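Local coordinates for DUF3218 domain-containing protein (Pseudomonas aeruginosa, PDB 2IGS) that is of unknown function but belongs to a family placed in the lysozyme clan, so a lysozyme-like fold is likely while any activity remains unproven, at residues A41-L46 / Y203-V207; I8-P12 / Y65-L69; L156-P161 / G180-R184. One frame throughout, in Å; residues are numbered along the deposited sequence.

Contact 1: A41-L46 / Y203-V207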
loop_
_atom_site.group_PDB
_atom_site.type_symbol
_atom_site.label_atom_id
_atom_site.label_comp_id
_atom_site.label_asym_id
_atom_site.label_seq_id
_atom_site.Cartn_x
_atom_site.Cartn_y
_atom_site.Cartn_z
ATOM N N ALA F 41 17.301 35.310 11.220
ATOM C CA ALA F 41 18.335 34.293 11.508
ATOM C C ALA F 41 18.710 34.258 12.993
ATOM O O ALA F 41 18.775 33.197 13.608
ATOM C CB ALA F 41 19.586 34.550 10.648
ATOM N N TRP F 42 18.957 35.427 13.577
ATOM C CA TRP F 42 19.467 35.493 14.961
ATOM C C TRP F 42 18.353 35.400 16.023
ATOM O O TRP F 42 18.630 35.232 17.202
ATOM C CB TRP F 42 20.375 36.723 15.134
ATOM C CG TRP F 42 21.736 36.541 14.443
ATOM C CD1 TRP F 42 22.340 35.345 14.099
ATOM C CD2 TRP F 42 22.672 37.575 14.081
ATOM N NE1 TRP F 42 23.583 35.576 13.543
ATOM C CE2 TRP F 42 23.806 36.933 13.503
ATOM C CE3 TRP F 42 22.653 38.983 14.163
ATOM C CZ2 TRP F 42 24.906 37.652 13.007
ATOM C CZ3 TRP F 42 23.758 39.699 13.685
ATOM C CH2 TRP F 42 24.876 39.021 13.120
ATOM N N ASP F 43 17.095 35.494 15.596
ATOM C CA ASP F 43 15.960 35.077 16.437
ATOM C C ASP F 43 15.744 33.554 16.509
ATOM O O ASP F 43 15.040 33.071 17.403
ATOM C CB ASP F 43 14.649 35.763 15.988
ATOM C CG ASP F 43 14.545 37.226 16.451
ATOM O OD1 ASP F 43 15.323 37.675 17.330
ATOM O OD2 ASP F 43 13.666 37.941 15.924
ATOM N N ILE F 44 16.345 32.806 15.582
ATOM C CA ILE F 44 16.111 31.352 15.468
ATOM C C ILE F 44 16.190 30.572 16.804
ATOM O O ILE F 44 15.211 29.929 17.161
ATOM C CB ILE F 44 16.925 30.665 14.303
ATOM C CG1 ILE F 44 16.412 31.107 12.917
ATOM C CG2 ILE F 44 16.832 29.152 14.390
ATOM C CD1 ILE F 44 17.213 30.531 11.756
ATOM N N PRO F 45 17.310 30.694 17.579
ATOM C CA PRO F 45 17.409 29.989 18.872
ATOM C C PRO F 45 16.325 30.355 19.864
ATOM O O PRO F 45 15.917 29.510 20.660
ATOM C CB PRO F 45 18.755 30.444 19.415
ATOM C CG PRO F 45 19.550 30.749 18.218
ATOM C CD PRO F 45 18.546 31.461 17.320
ATOM N N LEU F 46 15.861 31.599 19.840
ATOM C CA LEU F 46 14.796 31.969 20.730
ATOM C C LEU F 46 13.450 31.455 20.223
ATOM O O LEU F 46 12.607 31.065 21.025
ATOM C CB LEU F 46 14.747 33.472 20.973
ATOM C CG LEU F 46 13.713 33.936 22.007
ATOM C CD1 LEU F 46 14.119 33.426 23.388
ATOM C CD2 LEU F 46 13.620 35.467 21.977
ATOM N N TYR F 203 27.053 32.412 19.470
ATOM C CA TYR F 203 25.636 32.317 19.155
ATOM C C TYR F 203 25.417 32.687 17.699
ATOM O O TYR F 203 24.785 31.958 16.942
ATOM C CB TYR F 203 24.882 33.280 20.094
ATOM C CG TYR F 203 23.397 33.466 19.862
ATOM C CD1 TYR F 203 22.921 34.254 18.809
ATOM C CD2 TYR F 203 22.475 32.925 20.740
ATOM C CE1 TYR F 203 21.528 34.456 18.632
ATOM C CE2 TYR F 203 21.107 33.131 20.579
ATOM C CZ TYR F 203 20.640 33.883 19.528
ATOM O OH TYR F 203 19.282 34.071 19.378
ATOM N N THR F 204 25.992 33.821 17.327
ATOM C CA THR F 204 25.880 34.434 16.021
ATOM C C THR F 204 26.526 33.602 14.879
ATOM O O THR F 204 25.950 33.459 13.787
ATOM C CB THR F 204 26.467 35.842 16.189
ATOM O OG1 THR F 204 25.582 36.849 15.698
ATOM C CG2 THR F 204 27.869 35.998 15.698
ATOM N N THR F 205 27.701 33.028 15.144
ATOM C CA THR F 205 28.440 32.232 14.145
ATOM C C THR F 205 27.965 30.768 14.070
ATOM O O THR F 205 28.089 30.124 13.021
ATOM C CB THR F 205 29.947 32.223 14.417
ATOM O OG1 THR F 205 30.158 31.898 15.793
ATOM C CG2 THR F 205 30.611 33.587 14.079
ATOM N N ALA F 206 27.469 30.244 15.189
ATOM C CA ALA F 206 26.727 28.960 15.220
ATOM C C ALA F 206 25.475 29.027 14.340
ATOM O O ALA F 206 25.154 28.063 13.655
ATOM C CB ALA F 206 26.339 28.603 16.624
ATOM N N VAL F 207 24.756 30.153 14.368
ATOM C CA VAL F 207 23.575 30.285 13.514
ATOM C C VAL F 207 23.993 30.383 12.034
ATOM O O VAL F 207 23.314 29.839 11.176
ATOM C CB VAL F 207 22.659 31.471 13.917
ATOM C CG1 VAL F 207 21.605 31.710 12.840
ATOM C CG2 VAL F 207 22.008 31.269 15.308
#
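The hydroxyl of Tyr203 reaches across to the backbone of helix 35-48, where OH donates to Trp42 O over 2.6 Å. The carbonyl receives it nearly end-on (C=O...O angle 161°) and lies at the edge of the phenol ring, in its plane. With CG of Tyr203 trans to its own N, the ring extends far enough to span the gap. The side chains of Pro45 and Tyr203 approach each other from their own helices, Pro45 CG lying 3.6 Å from Tyr203 CZ. A second bond runs the other way: Trp42 NE1 donates to Thr204 O at 3.2 Å. It is bent (146°), and the acceptor is tilted from the indole plane. Thr204 CB stands over one indole face, near its margin, while Val207 CB lies at the indole edge. The contact is buried where helix 35-48 and helix 203-216 cross nearly at right angles (102°). Helix 35-48 is kinked at Pro45: proline has no N-H to give, Leu46 N also lacks the regular bond to the turn before, and here Trp42 O accepts from Tyr203 OH instead. Val207 CG1 sits 3.3 Å from Ala41 O, and CG2 packs on Pro45 CG. Farther out, Tyr20 meets the Trp42 ring edge-to-face, and Glu72 OE1 accepts from Thr204 N.

Contact 2: I8-P12 / Y65-L69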
loop_
_atom_site.group_PDB
_atom_site.type_symbol
_atom_site.label_atom_id
_atom_site.label_comp_id
_atom_site.label_asym_id
_atom_site.label_seq_id
_atom_site.Cartn_x
_atom_site.Cartn_y
_atom_site.Cartn_z
ATOM N N ILE F 8 17.913 42.702 24.088
ATOM C CA ILE F 8 18.648 41.569 23.575
ATOM C C ILE F 8 18.114 40.191 23.987
ATOM O O ILE F 8 18.295 39.240 23.255
ATOM C CB ILE F 8 20.175 41.674 23.892
ATOM C CG1 ILE F 8 20.961 40.774 22.911
ATOM C CG2 ILE F 8 20.446 41.411 25.396
ATOM C CD1 ILE F 8 22.487 40.862 22.963
ATOM N N TYR F 9 17.460 40.079 25.142
ATOM C CA TYR F 9 16.918 38.771 25.568
ATOM C C TYR F 9 15.689 38.357 24.745
ATOM O O TYR F 9 15.561 37.194 24.379
ATOM C CB TYR F 9 16.513 38.757 27.040
ATOM C CG TYR F 9 17.580 39.114 28.036
ATOM C CD1 TYR F 9 18.456 38.143 28.518
ATOM C CD2 TYR F 9 17.697 40.422 28.521
ATOM C CE1 TYR F 9 19.438 38.462 29.455
ATOM C CE2 TYR F 9 18.673 40.757 29.463
ATOM C CZ TYR F 9 19.547 39.759 29.913
ATOM O OH TYR F 9 20.507 40.048 30.840
ATOM N N GLN F 10 14.809 39.321 24.463
ATOM C CA GLN F 10 13.552 39.074 23.764
ATOM C C GLN F 10 13.657 39.329 22.262
ATOM O O GLN F 10 12.911 38.759 21.483
ATOM C CB GLN F 10 12.425 39.944 24.363
ATOM C CG GLN F 10 12.013 39.553 25.806
ATOM C CD GLN F 10 10.890 40.402 26.341
ATOM O OE1 GLN F 10 11.035 41.625 26.522
ATOM N NE2 GLN F 10 9.745 39.766 26.600
ATOM N N ASN F 11 14.570 40.217 21.880
ATOM C CA ASN F 11 14.780 40.604 20.485
ATOM C C ASN F 11 16.265 40.457 20.147
ATOM O O ASN F 11 16.886 41.424 19.720
ATOM C CB ASN F 11 14.324 42.065 20.225
ATOM C CG ASN F 11 12.927 42.357 20.741
ATOM O OD1 ASN F 11 11.932 42.270 19.994
ATOM N ND2 ASN F 11 12.834 42.694 22.020
ATOM N N PRO F 12 16.840 39.243 20.317
ATOM C CA PRO F 12 18.301 39.120 20.100
ATOM C C PRO F 12 18.637 39.454 18.654
ATOM O O PRO F 12 19.686 39.982 18.390
ATOM C CB PRO F 12 18.568 37.639 20.362
ATOM C CG PRO F 12 17.214 36.965 20.160
ATOM C CD PRO F 12 16.218 37.938 20.642
ATOM N N TYR F 65 21.579 30.798 28.029
ATOM C CA TYR F 65 21.139 31.742 27.011
ATOM C C TYR F 65 21.754 33.148 27.195
ATOM O O TYR F 65 22.327 33.713 26.265
ATOM C CB TYR F 65 19.615 31.792 27.008
ATOM C CG TYR F 65 19.037 32.797 26.044
ATOM C CD1 TYR F 65 19.366 32.755 24.695
ATOM C CD2 TYR F 65 18.132 33.754 26.472
ATOM C CE1 TYR F 65 18.834 33.660 23.804
ATOM C CE2 TYR F 65 17.595 34.685 25.586
ATOM C CZ TYR F 65 17.958 34.624 24.260
ATOM O OH TYR F 65 17.438 35.498 23.351
ATOM N N SER F 66 21.641 33.685 28.406
ATOM C CA SER F 66 22.187 34.986 28.783
ATOM C C SER F 66 23.695 35.063 28.633
ATOM O O SER F 66 24.222 36.070 28.141
ATOM C CB SER F 66 21.797 35.327 30.228
ATOM O OG SER F 66 20.386 35.218 30.378
ATOM N N THR F 67 24.385 33.998 29.046
ATOM C CA THR F 67 25.835 33.894 28.858
ATOM C C THR F 67 26.236 34.003 27.379
ATOM O O THR F 67 27.139 34.739 27.032
ATOM C CB THR F 67 26.379 32.639 29.533
ATOM O OG1 THR F 67 26.189 32.776 30.951
ATOM C CG2 THR F 67 27.900 32.431 29.241
ATOM N N LEU F 68 25.528 33.300 26.514
ATOM C CA LEU F 68 25.719 33.430 25.075
ATOM C C LEU F 68 25.594 34.867 24.582
ATOM O O LEU F 68 26.352 35.294 23.707
ATOM C CB LEU F 68 24.680 32.568 24.351
ATOM C CG LEU F 68 25.144 31.207 23.785
ATOM C CD1 LEU F 68 26.488 30.647 24.367
ATOM C CD2 LEU F 68 24.044 30.153 23.791
ATOM N N LEU F 69 24.602 35.579 25.117
ATOM C CA LEU F 69 24.324 36.967 24.748
ATOM C C LEU F 69 25.403 37.917 25.250
ATOM O O LEU F 69 25.842 38.783 24.496
ATOM C CB LEU F 69 22.914 37.418 25.186
ATOM C CG LEU F 69 21.708 36.608 24.658
ATOM C CD1 LEU F 69 20.424 37.131 25.297
ATOM C CD2 LEU F 69 21.563 36.669 23.154
#
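Two tyrosine rings frame this contact, each meeting the other segment at an edge: Tyr9 O sits at the edge of the Tyr65 ring, in its plane, and the Tyr9 ring presents its own edge to Ser66, with CE1 3.5 Å from Ser66 OG. Their faces are partly covered from within their own segments. Leu69, one turn on in the same helix, places CD1 3.6 Å above the plane of Tyr65, and Ile8, the chain neighbour of Tyr9, sets CG2 over a face of that ring. The hydroxyl of Tyr65 donates to Tyr9 O over 2.7 Å; the C=O...O angle is 129° and the donor stands 32° off the carbonyl plane. Because Tyr65 CG is trans to its N (chi1 177°), the phenol projects from the helix to this carbonyl, and Pro12 CG packs 3.5 Å from Tyr65 OH. The contact therefore ties the N-terminal lead-in of helix 12-27, which Pro12 begins, to the early turns of helix 63-82. Leu69 packs against Ile8 and Tyr9: its CD1 is 3.9 Å from Tyr9 CD1, and the Ile8 and Leu69 chains lie alongside, running opposite ways. Ser66 OG is hydrogen-bonded to Asp62 O, just before the helix. Phe52 stacks on Tyr65, and Leu46 and Tyr203 also touch that side chain.

Contact 3: L156-P161 / G180-R184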
loop_
_atom_site.group_PDB
_atom_site.type_symbol
_atom_site.label_atom_id
_atom_site.label_comp_id
_atom_site.label_asym_id
_atom_site.label_seq_id
_atom_site.Cartn_x
_atom_site.Cartn_y
_atom_site.Cartn_z
ATOM N N LEU F 156 28.478 16.920 11.671
ATOM C CA LEU F 156 29.754 17.030 11.004
ATOM C C LEU F 156 30.312 15.652 10.604
ATOM O O LEU F 156 30.991 15.541 9.591
ATOM C CB LEU F 156 30.744 17.825 11.883
ATOM C CG LEU F 156 30.470 19.305 12.178
ATOM C CD1 LEU F 156 31.603 19.875 13.037
ATOM C CD2 LEU F 156 30.322 20.116 10.906
ATOM N N ARG F 157 30.004 14.632 11.405
ATOM C CA ARG F 157 30.442 13.248 11.209
ATOM C C ARG F 157 29.936 12.691 9.895
ATOM O O ARG F 157 30.599 11.927 9.199
ATOM C CB ARG F 157 29.896 12.371 12.337
ATOM C CG ARG F 157 30.095 10.860 12.152
ATOM C CD ARG F 157 31.561 10.481 12.263
ATOM N NE ARG F 157 31.786 9.055 12.052
ATOM C CZ ARG F 157 31.919 8.490 10.855
ATOM N NH1 ARG F 157 31.840 9.231 9.753
ATOM N NH2 ARG F 157 32.115 7.182 10.749
ATOM N N THR F 158 28.737 13.127 9.570
ATOM C CA THR F 158 27.986 12.583 8.500
ATOM C C THR F 158 28.121 13.453 7.238
ATOM O O THR F 158 27.836 13.007 6.125
ATOM C CB THR F 158 26.563 12.454 9.044
ATOM O OG1 THR F 158 26.238 11.065 9.174
ATOM C CG2 THR F 158 25.545 13.220 8.254
ATOM N N LEU F 159 28.565 14.689 7.433
ATOM C CA LEU F 159 28.703 15.655 6.360
ATOM C C LEU F 159 29.766 15.237 5.345
ATOM O O LEU F 159 30.869 14.806 5.696
ATOM C CB LEU F 159 29.014 17.029 6.956
ATOM C CG LEU F 159 29.352 18.218 6.085
ATOM C CD1 LEU F 159 28.267 18.429 5.069
ATOM C CD2 LEU F 159 29.473 19.392 6.999
ATOM N N THR F 160 29.412 15.356 4.075
ATOM C CA THR F 160 30.269 14.916 2.979
ATOM C C THR F 160 31.313 16.002 2.667
ATOM O O THR F 160 30.979 17.200 2.716
ATOM C CB THR F 160 29.377 14.626 1.758
ATOM O OG1 THR F 160 28.709 13.363 1.930
ATOM C CG2 THR F 160 30.166 14.601 0.494
ATOM N N PRO F 161 32.579 15.607 2.345
ATOM C CA PRO F 161 33.587 16.605 1.953
ATOM C C PRO F 161 33.135 17.448 0.756
ATOM O O PRO F 161 33.527 18.612 0.642
ATOM C CB PRO F 161 34.809 15.752 1.569
ATOM C CG PRO F 161 34.273 14.377 1.314
ATOM C CD PRO F 161 33.145 14.245 2.312
ATOM N N GLY F 180 36.542 18.889 11.733
ATOM C CA GLY F 180 35.578 17.909 12.262
ATOM C C GLY F 180 34.793 17.136 11.210
ATOM O O GLY F 180 34.174 16.133 11.529
ATOM N N VAL F 181 34.827 17.576 9.951
ATOM C CA VAL F 181 34.008 16.947 8.900
ATOM C C VAL F 181 34.390 15.476 8.756
ATOM O O VAL F 181 35.513 15.155 8.421
ATOM C CB VAL F 181 34.117 17.689 7.536
ATOM C CG1 VAL F 181 33.366 16.941 6.425
ATOM C CG2 VAL F 181 33.595 19.120 7.652
ATOM N N GLY F 182 33.437 14.586 9.013
ATOM C CA GLY F 182 33.690 13.142 8.949
ATOM C C GLY F 182 34.544 12.560 10.064
ATOM O O GLY F 182 34.873 11.385 10.038
ATOM N N LEU F 183 34.882 13.359 11.075
ATOM C CA LEU F 183 35.831 12.883 12.093
ATOM C C LEU F 183 35.191 11.920 13.112
ATOM O O LEU F 183 34.169 12.251 13.730
ATOM C CB LEU F 183 36.546 14.066 12.767
ATOM C CG LEU F 183 37.801 13.714 13.576
ATOM C CD1 LEU F 183 38.967 13.470 12.654
ATOM C CD2 LEU F 183 38.127 14.849 14.553
ATOM N N ARG F 184 35.776 10.726 13.254
ATOM C CA ARG F 184 35.308 9.712 14.222
ATOM C C ARG F 184 35.838 10.032 15.625
ATOM O O ARG F 184 36.913 10.611 15.763
ATOM C CB ARG F 184 35.704 8.287 13.779
ATOM C CG ARG F 184 34.881 7.756 12.596
ATOM C CD ARG F 184 35.544 6.633 11.773
ATOM N NE ARG F 184 35.120 6.723 10.369
ATOM C CZ ARG F 184 35.049 5.713 9.499
ATOM N NH1 ARG F 184 35.364 4.475 9.851
ATOM N NH2 ARG F 184 34.646 5.949 8.259
#
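Arg157, Val181 and Leu156 bury the most surface here, and each meets the opposite segment in a different way. Arg157 starts out pointing away from the 180-184 loop, but its chain bends at chi2 (69°), which brings the guanidinium back over that loop. Its CD passes 3.5 Å from Leu183 O, and the aliphatic part of Arg184 lies over one face of the guanidinium, Arg184 CG being 3.4 Å from Arg157 NE. Arg184 was modelled in two conformers, so the detail at its end is doubtful.

Leu156 contributes mainly through its backbone: its O takes Gly182 N over 2.7 Å, almost straight at 176°, while its CB lies 3.8 Å from Gly180 O. Val181 and Gly182 are the central residues of a type II beta turn running from Gly180 to Leu183, closed by Leu183 N donating to Gly180 O; Gly182 takes the third position with positive phi. Next to the Gly182 bond, Gly182 CA gives a nearly straight CA-H...O contact to Arg157 O at 3.3 Å. Val181 CA makes a more bent one (140° at H) to Leu156 O, which thus takes both Gly182 N and this C-H. Val181 turns its methyls to the other end of the 156-161 segment: CG1 is 3.4 Å from Leu159 O, and CG2 is 4.2 Å from Leu159 CD2. Trp164 of helix 161-165 touches both Leu159 and Val181. The contact thus joins the loop leaving strand 154-155 to the loop ahead of helix 190-200.

Glu145 forms a salt bridge with Arg157 NH2 and, in the conformer given, a long, weak ion pair with Arg184 NH1; it probably offsets part of the positive charge there. The firm polar links are therefore the Arg157-Glu145 salt bridge and the main-chain bond from Gly182 to Leu156.

In the fold
Contacts 1 and 2 are neighbours, with centres 10 Å apart, and they touch directly: Leu46 CD2 lies 3.4 Å from Gln10 O, and Tyr203 OH is 3.6 Å from Pro12 CG. Their segments alternate along the chain. In space, the direct touches bring helices 35-48, 63-82 and 203-216 and the start of helix 12-27 together. Contact 3 stands apart, its centre about 22 Å from that of contact 1 and about 30 Å from that of contact 2, on the opposite side of the chain's centre from contact 2. In sequence it is nested within the loop that contact 1 closes. A bound acetic acid lies by contact 3, about 4 Å from the Arg157 side chain; probably from the crystallisation liquor, it is no evidence of an active site, none being known.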